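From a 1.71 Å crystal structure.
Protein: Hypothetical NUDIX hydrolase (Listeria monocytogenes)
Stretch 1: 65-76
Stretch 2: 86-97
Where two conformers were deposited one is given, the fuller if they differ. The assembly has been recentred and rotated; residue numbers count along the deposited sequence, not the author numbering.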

# COMPACT_ATOMS: atom_id res chain seq x y z
N LYS A 65 17.35 15.62 10.98
CA LYS A 65 17.19 14.23 11.38
C LYS A 65 16.04 13.54 10.60
O LYS A 65 14.87 13.93 10.73
CB LYS A 65 16.97 14.11 12.90
N MSE A 66 16.41 12.57 9.76
CA MSE A 66 15.47 11.74 9.01
C MSE A 66 15.39 10.41 9.69
O MSE A 66 16.33 10.00 10.38
CB MSE A 66 15.95 11.56 7.56
CG MSE A 66 14.83 11.87 6.57
SE MSE A 66 15.41 13.26 5.27
CE MSE A 66 16.16 14.49 6.61
N TYR A 67 14.23 9.76 9.57
CA TYR A 67 14.01 8.46 10.18
C TYR A 67 13.37 7.54 9.19
O TYR A 67 12.65 8.01 8.35
CB TYR A 67 13.08 8.64 11.34
CG TYR A 67 13.64 9.48 12.42
CD1 TYR A 67 13.41 10.85 12.45
CD2 TYR A 67 14.41 8.93 13.42
CE1 TYR A 67 13.93 11.62 13.46
CE2 TYR A 67 14.95 9.69 14.43
CZ TYR A 67 14.71 11.03 14.46
OH TYR A 67 15.24 11.81 15.49
N SER A 68 13.66 6.25 9.30
CA SER A 68 13.07 5.21 8.46
C SER A 68 11.82 4.58 9.01
O SER A 68 11.68 4.36 10.23
CB SER A 68 14.05 4.12 8.23
OG SER A 68 15.23 4.62 7.70
N LEU A 69 10.90 4.27 8.10
CA LEU A 69 9.67 3.53 8.45
C LEU A 69 9.67 2.20 7.70
O LEU A 69 10.25 2.11 6.60
CB LEU A 69 8.46 4.34 8.09
CG LEU A 69 8.24 5.65 8.86
CD1 LEU A 69 7.08 6.46 8.37
CD2 LEU A 69 8.07 5.32 10.35
N ASP A 70 9.08 1.17 8.29
CA ASP A 70 8.84 -0.14 7.63
C ASP A 70 7.70 -0.14 6.61
O ASP A 70 7.66 -0.98 5.74
CB ASP A 70 8.54 -1.23 8.67
CG ASP A 70 9.69 -1.51 9.57
OD1 ASP A 70 10.81 -1.70 9.04
OD2 ASP A 70 9.45 -1.59 10.81
N SER A 71 6.78 0.79 6.71
CA SER A 71 5.63 0.77 5.82
C SER A 71 6.08 0.95 4.38
O SER A 71 6.86 1.84 4.08
CB SER A 71 4.58 1.84 6.21
OG SER A 71 3.98 1.59 7.45
N HIS A 72 5.62 0.07 3.52
CA HIS A 72 5.96 0.12 2.12
C HIS A 72 4.76 -0.25 1.29
O HIS A 72 3.94 -1.08 1.72
CB HIS A 72 7.16 -0.86 1.91
CG HIS A 72 7.27 -1.39 0.52
ND1 HIS A 72 6.30 -2.13 -0.05
CD2 HIS A 72 8.29 -1.29 -0.43
CE1 HIS A 72 6.65 -2.45 -1.31
NE2 HIS A 72 7.89 -1.96 -1.53
N ALA A 73 4.62 0.34 0.10
CA ALA A 73 3.53 0.01 -0.84
C ALA A 73 3.97 0.04 -2.31
O ALA A 73 4.93 0.64 -2.66
CB ALA A 73 2.34 0.95 -0.65
N SER A 74 3.26 -0.69 -3.15
CA SER A 74 3.55 -0.66 -4.57
C SER A 74 2.62 0.36 -5.18
O SER A 74 1.51 0.57 -4.69
CB SER A 74 3.36 -2.07 -5.17
OG SER A 74 4.24 -2.97 -4.53
N ILE A 75 3.06 1.05 -6.20
CA ILE A 75 2.20 1.99 -6.91
C ILE A 75 2.21 1.68 -8.38
O ILE A 75 3.28 1.38 -8.91
CB ILE A 75 2.69 3.45 -6.74
CG1 ILE A 75 2.83 3.85 -5.29
CG2 ILE A 75 1.73 4.43 -7.41
CD1 ILE A 75 3.54 5.20 -5.16
N PRO A 76 1.04 1.75 -9.06
CA PRO A 76 0.98 1.58 -10.54
C PRO A 76 2.00 2.55 -11.09
O PRO A 76 2.00 3.75 -10.77
CB PRO A 76 -0.46 1.95 -10.87
CG PRO A 76 -1.22 1.58 -9.63
CD PRO A 76 -0.31 1.85 -8.47
N TYR A 86 5.53 -2.73 -14.08
CA TYR A 86 4.12 -2.46 -13.86
C TYR A 86 3.83 -1.69 -12.58
O TYR A 86 2.95 -0.82 -12.55
CB TYR A 86 3.29 -3.73 -13.88
CG TYR A 86 3.41 -4.51 -15.13
CD1 TYR A 86 2.94 -4.00 -16.35
CD2 TYR A 86 4.03 -5.75 -15.12
CE1 TYR A 86 3.07 -4.73 -17.52
CE2 TYR A 86 4.15 -6.47 -16.29
CZ TYR A 86 3.66 -5.96 -17.47
OH TYR A 86 3.79 -6.66 -18.63
N VAL A 87 4.53 -2.02 -11.50
CA VAL A 87 4.37 -1.31 -10.22
C VAL A 87 5.73 -0.98 -9.63
O VAL A 87 6.72 -1.68 -9.92
CB VAL A 87 3.56 -2.16 -9.23
CG1 VAL A 87 2.17 -2.47 -9.78
CG2 VAL A 87 4.27 -3.52 -8.93
N VAL A 88 5.86 0.10 -8.85
CA VAL A 88 7.16 0.42 -8.20
C VAL A 88 6.98 0.58 -6.73
O VAL A 88 5.84 0.88 -6.23
CB VAL A 88 7.82 1.72 -8.72
CG1 VAL A 88 8.42 1.51 -10.10
CG2 VAL A 88 6.85 2.89 -8.69
N PRO A 89 8.05 0.36 -5.96
CA PRO A 89 7.85 0.47 -4.56
C PRO A 89 7.91 1.91 -4.09
O PRO A 89 8.60 2.73 -4.68
CB PRO A 89 9.06 -0.29 -3.98
CG PRO A 89 10.10 -0.10 -4.97
CD PRO A 89 9.42 -0.14 -6.29
N GLU A 90 7.17 2.17 -3.04
CA GLU A 90 7.20 3.43 -2.33
C GLU A 90 7.74 3.21 -0.89
O GLU A 90 7.11 2.51 -0.06
CB GLU A 90 5.79 4.02 -2.26
CG GLU A 90 5.74 5.35 -1.61
CD GLU A 90 4.32 5.87 -1.42
OE1 GLU A 90 3.51 5.19 -0.72
OE2 GLU A 90 4.03 6.94 -1.98
N TYR A 91 8.88 3.81 -0.59
CA TYR A 91 9.53 3.68 0.71
C TYR A 91 9.22 4.90 1.51
O TYR A 91 9.18 5.97 0.98
CB TYR A 91 11.04 3.59 0.52
CG TYR A 91 11.48 2.42 -0.36
CD1 TYR A 91 11.51 1.14 0.16
CD2 TYR A 91 11.82 2.59 -1.70
CE1 TYR A 91 11.89 0.07 -0.61
CE2 TYR A 91 12.23 1.53 -2.50
CZ TYR A 91 12.25 0.26 -1.93
OH TYR A 91 12.64 -0.84 -2.63
N CYS A 92 9.07 4.75 2.83
CA CYS A 92 8.58 5.79 3.61
C CYS A 92 9.53 6.27 4.68
O CYS A 92 10.30 5.44 5.31
CB CYS A 92 7.29 5.37 4.30
SG CYS A 92 5.96 4.91 3.19
N PHE A 93 9.41 7.55 5.04
CA PHE A 93 10.32 8.17 6.02
C PHE A 93 9.64 9.23 6.86
O PHE A 93 8.56 9.64 6.55
CB PHE A 93 11.54 8.82 5.32
CG PHE A 93 12.35 7.91 4.47
CD1 PHE A 93 11.93 7.55 3.21
CD2 PHE A 93 13.53 7.36 4.96
CE1 PHE A 93 12.68 6.70 2.44
CE2 PHE A 93 14.29 6.50 4.16
CZ PHE A 93 13.83 6.13 2.94
N ALA A 94 10.36 9.78 7.84
CA ALA A 94 9.84 10.87 8.65
C ALA A 94 10.93 11.84 9.01
O ALA A 94 12.09 11.48 9.08
CB ALA A 94 9.19 10.32 9.89
N ILE A 95 10.59 13.13 9.11
CA ILE A 95 11.56 14.12 9.37
C ILE A 95 11.12 14.94 10.53
O ILE A 95 9.97 15.42 10.52
CB ILE A 95 11.86 14.93 8.06
CG1 ILE A 95 12.91 16.04 8.27
CG2 ILE A 95 10.58 15.53 7.41
CD1 ILE A 95 13.47 16.51 6.95
N ASP A 96 12.03 15.11 11.50
CA ASP A 96 11.74 15.92 12.68
C ASP A 96 12.05 17.36 12.42
O ASP A 96 13.23 17.74 12.33
CB ASP A 96 12.56 15.39 13.89
CG ASP A 96 12.13 15.98 15.24
OD1 ASP A 96 11.33 16.95 15.29
OD2 ASP A 96 12.60 15.43 16.30
N LEU A 97 11.02 18.21 12.36
CA LEU A 97 11.24 19.63 12.18
C LEU A 97 10.91 20.45 13.44
O LEU A 97 10.67 21.65 13.32
CB LEU A 97 10.44 20.15 11.01
CG LEU A 97 10.57 19.38 9.67
CD1 LEU A 97 9.57 19.90 8.65
CD2 LEU A 97 11.97 19.46 9.11
O HOH W 1 9.45 2.00 3.99
O HOH W 2 12.27 3.37 5.13

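The two stretches run for most of their length as antiparallel neighbours in a sheet, strand directions 144° apart, and bury 1008 Å² between them, both sides summed. Three residues cover the most surface, Ile75 (77 Å²), Glu90 (75 Å²) and Cys92 (70 Å²), and each marks a different part of the contact.

Ile75 anchors one end through its backbone. Its N donates to Val88 O at 2.8 Å, and Val88 N returns a bond to Ile75 O at 2.9 Å, with N-H...O angles of 153° and 158°; this reciprocal pair defines the local register. Between such pairs the CA hydrogens also face carbonyls, as in the contact of Ser74 CA with Val88 O at 3.2 Å. The Ile75 side chain (chi1 m, chi2 t) rises from the face it shares with Ala73 and Glu90 and leans toward the partner, so that its end comes nearer than its base. CD1 of Ile75 lies 3.7 Å from Glu90 OE2, so the terminal methyl, not the whole chain, meets the carboxylate.

Glu90 lies on the same face as Ile75 and Ala73. Its N donates to Ala73 O at 2.7 Å, whereas the return bond, Ala73 N to Glu90 O at 3.3 Å, is weak. With chi1 and chi2 both t, the chain is extended, and its carboxylate atom OE1 comes within 4.4 Å of Ala73 CB. The small methyl of Ala73 fits beside this chain, and OE1 is hydrogen-bonded elsewhere in the structure, which satisfies a polar atom in a buried residue. On the other face His72, with chi1 t, brings NE2 to 3.2 Å from Pro89 CB and directs its ring edge toward the face of Tyr91; the centroids are 5.6 Å apart and the planes meet at 68°.

Cys92 marks the place where the regular ladder is interrupted. Its O accepts from Leu69 N at 3.1 Å, but its N bonds to water 1, at 3.0 Å from the water O. That water also lies 2.7 Å from Leu69 O and 2.6 Å from Ser71 O, and thus bridges the strands where direct pairing lapses. Water 2 joins Leu69 O and Cys92 O, at 2.8 and 2.9 Å from its own O. The compact Cys92 side chain points toward the partner, its CB 4.1 Å from Leu69 CB.

Beyond this, direct pairing resumes: Tyr67 N donates to Ala94 O at 2.8 Å and Ala94 N to Tyr67 O at 2.9 Å. Ala94 O and Asp96 CB lie at the edge of the Tyr67 ring, near its plane, with Asp96 CB 4.0 Å from Tyr67 CE1; the small Ala94 side chain sits with CB 4.5 Å from Tyr67 CB. On the opposite face, selenomethionine Met66 sets CE 3.4 Å from Ile95 CD1, an apolar contact between two buried residues.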